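Local coordinates for protein putative epimerase (Burkholderia cenocepacia, PDB 4LW8) that probably acts as an NAD(P)-dependent epimerase or dehydratase on a sugar nucleotide in lipopolysaccharide O-antigen biosynthesis, at residues A[143-146]-A[147-150]; A[197-200]-A[201-204]; A[304-308]-A[309-313]. All coordinates share one frame; numbering follows the deposited sequence.

Contact 1 (A[143-146]-A[147-150]); sequences STAG and VLDE
The flat group here is the Ala145–Gly146 peptide unit, and Leu148 CD2 sits almost directly over one face of its carbonyl, 4.1 Å from Ala145 C. On that same side of the plane the N-H of Val147 approaches Ala145 O; Val147 N is 2.9 Å from Ala145 O, and the 125° angle at the hydrogen makes this bond weak. Leu148 CD2 also presses on the methyl of Ala145, with Ala145 CB 3.5 Å away, and it meets the hydroxyl end of Ser143. The other branch comes alongside Ser143, Leu148 CD1 lying 4.0 Å from Ser143 CB. The Ser143 hydroxyl is turned away from its own backbone N (chi1 -172°) and swings back over the chain, where Ser143 OG accepts from Ala145 N at 3.3 Å in an ST turn. Beyond the turn, Leu148 is buried against Tyr140 and Leu289, while its backbone bonds to Ser290 and Ser292; Gly146 bonds to Ser290 as well. Gly146, with positive phi and negative psi, and the weak Ala145-to-Val147 bond form a classic gamma turn, an arrangement favoured by glycine. An ST turn followed by this gamma turn leads the chain into the short strand 147-148, which pairs in parallel with strand 288-291.

Contact 2 (A[197-200]-A[201-204]); sequences YLLP and KLVA
Leu198 and Leu202, one helical turn apart, lean across each other at a slant and meet by their methyls, Leu198 CD1 lying 3.8 Å from Leu202 CD1. The CB of Leu198 points away from the next turn, but its CG is trans to the backbone N (chi1 -175°), and this brings CD1 along the helix to Leu202. Leu199 meets Leu202 more loosely, its CD1 being 4.5 Å from Leu202 CD2. Lys201 leaves the helix fully extended, and its NZ bonds to Ser214 O. Val203 folds one branch back onto the backbone, CG2 resting 3.3 Å from Leu199 O. Beneath these side chains run four i to i+4 hydrogen bonds. The first reaches Tyr197, the N-cap, whose O accepts from Lys201 N at 3.1 Å; the Val203 bond is straighter, with N 2.8 Å from Leu199 O and 170° at the hydrogen. Pro200 lacks an N-H to donate, a small cost in a first turn, yet its O takes the N-H of Ala204. Leu202 packs on Leu257, Val260 and Leu264 of helix 257-268 and on strand 212-215, while Pro200, Val203 and Ala204 turn to Met315 and Met319 of helix 308-321.

Contact 3 (A[304-308]-A[309-313]); sequences PVTPL and DETLR
Thr306 lays its methyl over one face of the Glu310 carboxylate, with Thr306 CG2 3.7 Å from Glu310 CD, the two side chains crossing at about a right angle. The Pro307 ring borders the same face nearer one oxygen, Pro307 CD being 3.7 Å from Glu310 OE1. An extended Glu310 chain, CG opposite the backbone N (chi1 -178°), reaches back past the helix start to make this overlap. The Asp309 carboxylate takes another side of the proline, its OD2 3.5 Å from Pro307 CB. Further along, Leu308 CG meets Leu312 CD1 at 4.0 Å, and Leu312 continues onto Met263 and Ile267 of helix 257-268. Pro307 is the N-cap, and its O accepts from Thr311 N at 3.1 Å, the donor lying in the carbonyl plane; Leu308 O then takes Leu312 N. One water bridges Thr306 and Thr311 beside the turn, giving hydrogens to Thr306 O at 2.6 Å and to Thr311 OG1 at 2.8 Å. Since Thr311 OG1 accepts there and also bonds to Asp226 OD2, its own proton probably goes to Asp226. Thr306 N bonds to Asp229, so both sides of the water bridge are tied to aspartates of the surrounding fold. Asp309 and Glu310 place two acidic groups in the first turn, where their negative charge would probably be favourable toward the positive end of the helix dipole.

From the N terminus the three contacts follow one another in series; none nests in or crosses another. Contact 1 closes the tight turn after strand 130-134 that delivers the edge strand 147-148. Contact 2 forms the start of helix 198-207, and contact 3 turns the loop after helix 294-300 into helix 308-321. Contact 1 stands apart, its nearest atoms about 17 Å from contact 2 and about 13 Å from contact 3. Contacts 2 and 3 touch: Val203 CG2 lies 4.0 Å from Leu312 CD2, and Leu199 packs on Leu308 and Leu312. Two helix starts are thus joined, and both also lean on helix 257-268.

Contact 1 (A[143-146]-A[147-150])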
# COMPACT_ATOMS: atom_id res chain seq x y z
N SER A 143 7.64 12.63 -10.15
CA SER A 143 7.72 13.87 -9.37
C SER A 143 8.35 15.00 -10.15
O SER A 143 9.30 14.80 -10.90
CB SER A 143 8.50 13.67 -8.08
OG SER A 143 8.39 14.85 -7.28
N THR A 144 7.83 16.20 -9.95
CA THR A 144 8.35 17.39 -10.61
C THR A 144 9.40 18.09 -9.76
O THR A 144 9.84 19.19 -10.10
CB THR A 144 7.23 18.40 -10.92
OG1 THR A 144 6.55 18.73 -9.70
CG2 THR A 144 6.23 17.81 -11.90
N ALA A 145 9.79 17.47 -8.66
CA ALA A 145 10.64 18.14 -7.68
C ALA A 145 12.12 18.21 -8.09
O ALA A 145 12.94 18.76 -7.35
CB ALA A 145 10.51 17.45 -6.33
N GLY A 146 12.46 17.66 -9.26
CA GLY A 146 13.84 17.66 -9.74
C GLY A 146 14.78 16.72 -9.01
O GLY A 146 15.12 15.65 -9.51
N VAL A 147 15.23 17.12 -7.82
CA VAL A 147 16.09 16.29 -6.97
C VAL A 147 15.29 15.80 -5.77
O VAL A 147 14.84 16.61 -4.96
CB VAL A 147 17.32 17.07 -6.45
CG1 VAL A 147 18.17 16.19 -5.53
CG2 VAL A 147 18.16 17.59 -7.61
N LEU A 148 15.10 14.49 -5.65
CA LEU A 148 14.24 13.94 -4.61
C LEU A 148 15.00 13.47 -3.36
O LEU A 148 15.95 12.68 -3.47
CB LEU A 148 13.42 12.78 -5.17
CG LEU A 148 12.79 12.99 -6.54
CD1 LEU A 148 11.83 11.87 -6.89
CD2 LEU A 148 12.10 14.33 -6.62
N ASP A 149 14.58 13.93 -2.18
CA ASP A 149 15.07 13.34 -0.94
C ASP A 149 13.94 12.51 -0.32
O ASP A 149 12.87 12.40 -0.92
CB ASP A 149 15.61 14.41 0.04
CG ASP A 149 14.55 15.38 0.53
OD1 ASP A 149 13.37 15.00 0.69
OD2 ASP A 149 14.93 16.54 0.78
N GLU A 150 14.17 11.93 0.85
CA GLU A 150 13.23 10.97 1.43
C GLU A 150 11.93 11.59 1.96
O GLU A 150 11.00 10.86 2.32
CB GLU A 150 13.90 10.17 2.54
CG GLU A 150 14.97 9.20 2.06
CD GLU A 150 16.32 9.86 1.84
OE1 GLU A 150 16.44 11.08 2.06
OE2 GLU A 150 17.26 9.15 1.41

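Contact 2 (A[197-200]-A[201-204])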
# COMPACT_ATOMS: atom_id res chain seq x y z
N TYR A 197 15.56 -4.29 -19.39
CA TYR A 197 15.87 -2.96 -18.92
C TYR A 197 16.55 -2.14 -20.02
O TYR A 197 17.19 -2.70 -20.93
CB TYR A 197 16.75 -3.03 -17.66
CG TYR A 197 16.03 -3.57 -16.44
CD1 TYR A 197 15.92 -4.94 -16.23
CD2 TYR A 197 15.50 -2.71 -15.49
CE1 TYR A 197 15.27 -5.45 -15.11
CE2 TYR A 197 14.85 -3.21 -14.36
CZ TYR A 197 14.75 -4.58 -14.18
OH TYR A 197 14.12 -5.09 -13.07
N LEU A 198 16.42 -0.83 -19.94
CA LEU A 198 16.85 0.06 -21.01
C LEU A 198 18.37 0.04 -21.30
O LEU A 198 18.79 -0.18 -22.43
CB LEU A 198 16.41 1.49 -20.70
CG LEU A 198 16.72 2.47 -21.83
CD1 LEU A 198 16.07 2.00 -23.11
CD2 LEU A 198 16.23 3.86 -21.46
N LEU A 199 19.19 0.27 -20.29
CA LEU A 199 20.64 0.33 -20.53
C LEU A 199 21.22 -1.01 -21.05
O LEU A 199 22.02 -0.99 -21.99
CB LEU A 199 21.38 0.81 -19.26
CG LEU A 199 21.71 2.32 -19.25
CD1 LEU A 199 20.51 3.18 -19.58
CD2 LEU A 199 22.32 2.77 -17.92
N PRO A 200 20.82 -2.16 -20.46
CA PRO A 200 21.27 -3.41 -21.09
C PRO A 200 20.80 -3.59 -22.54
O PRO A 200 21.52 -4.17 -23.36
CB PRO A 200 20.66 -4.49 -20.18
CG PRO A 200 20.62 -3.82 -18.82
CD PRO A 200 20.23 -2.40 -19.13
N LYS A 201 19.63 -3.06 -22.87
CA LYS A 201 19.14 -3.10 -24.25
C LYS A 201 20.08 -2.30 -25.16
O LYS A 201 20.51 -2.79 -26.22
CB LYS A 201 17.71 -2.55 -24.32
CG LYS A 201 17.03 -2.63 -25.69
CD LYS A 201 15.77 -1.74 -25.71
CE LYS A 201 15.12 -1.68 -27.10
NZ LYS A 201 14.00 -0.68 -27.18
N LEU A 202 20.43 -1.09 -24.73
CA LEU A 202 21.37 -0.23 -25.46
C LEU A 202 22.73 -0.91 -25.59
O LEU A 202 23.30 -0.95 -26.68
CB LEU A 202 21.53 1.11 -24.75
CG LEU A 202 20.62 2.28 -25.12
CD1 LEU A 202 19.19 1.82 -25.29
CD2 LEU A 202 20.69 3.35 -24.04
N VAL A 203 23.24 -1.44 -24.48
CA VAL A 203 24.54 -2.13 -24.50
C VAL A 203 24.51 -3.33 -25.46
O VAL A 203 25.44 -3.51 -26.25
CB VAL A 203 24.94 -2.60 -23.08
CG1 VAL A 203 26.09 -3.62 -23.12
CG2 VAL A 203 25.32 -1.40 -22.23
N ALA A 204 23.45 -4.12 -25.40
CA ALA A 204 23.32 -5.29 -26.27
C ALA A 204 23.36 -4.89 -27.74
O ALA A 204 24.00 -5.55 -28.56
CB ALA A 204 22.04 -6.06 -25.96

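Contact 3 (A[304-308]-A[309-313])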
# COMPACT_ATOMS: atom_id res chain seq x y z
N PRO A 304 32.42 5.99 -2.84
CA PRO A 304 32.89 6.24 -4.20
C PRO A 304 31.76 5.97 -5.19
O PRO A 304 31.02 5.02 -5.00
CB PRO A 304 34.06 5.27 -4.37
CG PRO A 304 33.82 4.20 -3.36
CD PRO A 304 33.17 4.89 -2.19
N VAL A 305 31.65 6.82 -6.20
CA VAL A 305 30.68 6.62 -7.28
C VAL A 305 31.36 6.28 -8.59
O VAL A 305 32.10 7.08 -9.14
CB VAL A 305 29.80 7.87 -7.51
CG1 VAL A 305 28.84 7.65 -8.70
CG2 VAL A 305 29.03 8.22 -6.24
N THR A 306 31.10 5.07 -9.07
CA THR A 306 31.69 4.61 -10.32
C THR A 306 31.05 5.42 -11.44
O THR A 306 29.82 5.50 -11.52
CB THR A 306 31.41 3.10 -10.53
OG1 THR A 306 31.82 2.37 -9.38
CG2 THR A 306 32.11 2.56 -11.78
N PRO A 307 31.88 6.01 -12.32
CA PRO A 307 31.37 6.78 -13.46
C PRO A 307 30.53 5.90 -14.37
O PRO A 307 30.92 4.76 -14.60
CB PRO A 307 32.65 7.25 -14.18
CG PRO A 307 33.72 7.20 -13.14
CD PRO A 307 33.35 6.04 -12.24
N LEU A 308 29.41 6.40 -14.88
CA LEU A 308 28.55 5.58 -15.71
C LEU A 308 29.28 5.07 -16.96
O LEU A 308 29.05 3.94 -17.39
CB LEU A 308 27.28 6.36 -16.12
CG LEU A 308 26.17 5.58 -16.86
CD1 LEU A 308 25.66 4.42 -16.03
CD2 LEU A 308 25.02 6.50 -17.21
N ASP A 309 30.18 5.85 -17.53
CA ASP A 309 30.85 5.39 -18.74
C ASP A 309 31.75 4.17 -18.43
O ASP A 309 31.93 3.29 -19.27
CB ASP A 309 31.65 6.52 -19.41
CG ASP A 309 32.94 6.82 -18.69
OD1 ASP A 309 34.00 6.33 -19.15
OD2 ASP A 309 32.90 7.55 -17.68
N GLU A 310 32.31 4.12 -17.23
CA GLU A 310 33.03 2.92 -16.78
C GLU A 310 32.05 1.73 -16.66
O GLU A 310 32.33 0.63 -17.13
CB GLU A 310 33.71 3.17 -15.44
CG GLU A 310 34.51 1.99 -14.92
CD GLU A 310 35.25 2.30 -13.63
OE1 GLU A 310 35.68 3.46 -13.44
OE2 GLU A 310 35.42 1.36 -12.81
N THR A 311 30.91 1.96 -16.03
CA THR A 311 29.86 0.94 -15.93
C THR A 311 29.48 0.41 -17.31
O THR A 311 29.37 -0.80 -17.52
CB THR A 311 28.60 1.51 -15.26
OG1 THR A 311 28.93 2.02 -13.96
CG2 THR A 311 27.51 0.43 -15.15
N LEU A 312 29.27 1.32 -18.26
CA LEU A 312 28.82 0.93 -19.58
C LEU A 312 29.92 0.16 -20.33
O LEU A 312 29.63 -0.79 -21.05
CB LEU A 312 28.38 2.16 -20.38
CG LEU A 312 27.08 2.84 -19.92
CD1 LEU A 312 26.90 4.21 -20.59
CD2 LEU A 312 25.88 1.95 -20.20
N ARG A 313 31.17 0.56 -20.14
CA ARG A 313 32.28 -0.12 -20.82
C ARG A 313 32.41 -1.53 -20.26
O ARG A 313 32.63 -2.50 -21.00
CB ARG A 313 33.60 0.64 -20.64
CG ARG A 313 34.72 0.08 -21.51
CD ARG A 313 36.02 0.87 -21.39
NE ARG A 313 35.92 2.21 -21.98
CZ ARG A 313 36.07 2.47 -23.28
NH1 ARG A 313 36.30 1.48 -24.14
NH2 ARG A 313 35.98 3.72 -23.72
O HOH W 1 27.87 4.22 -12.65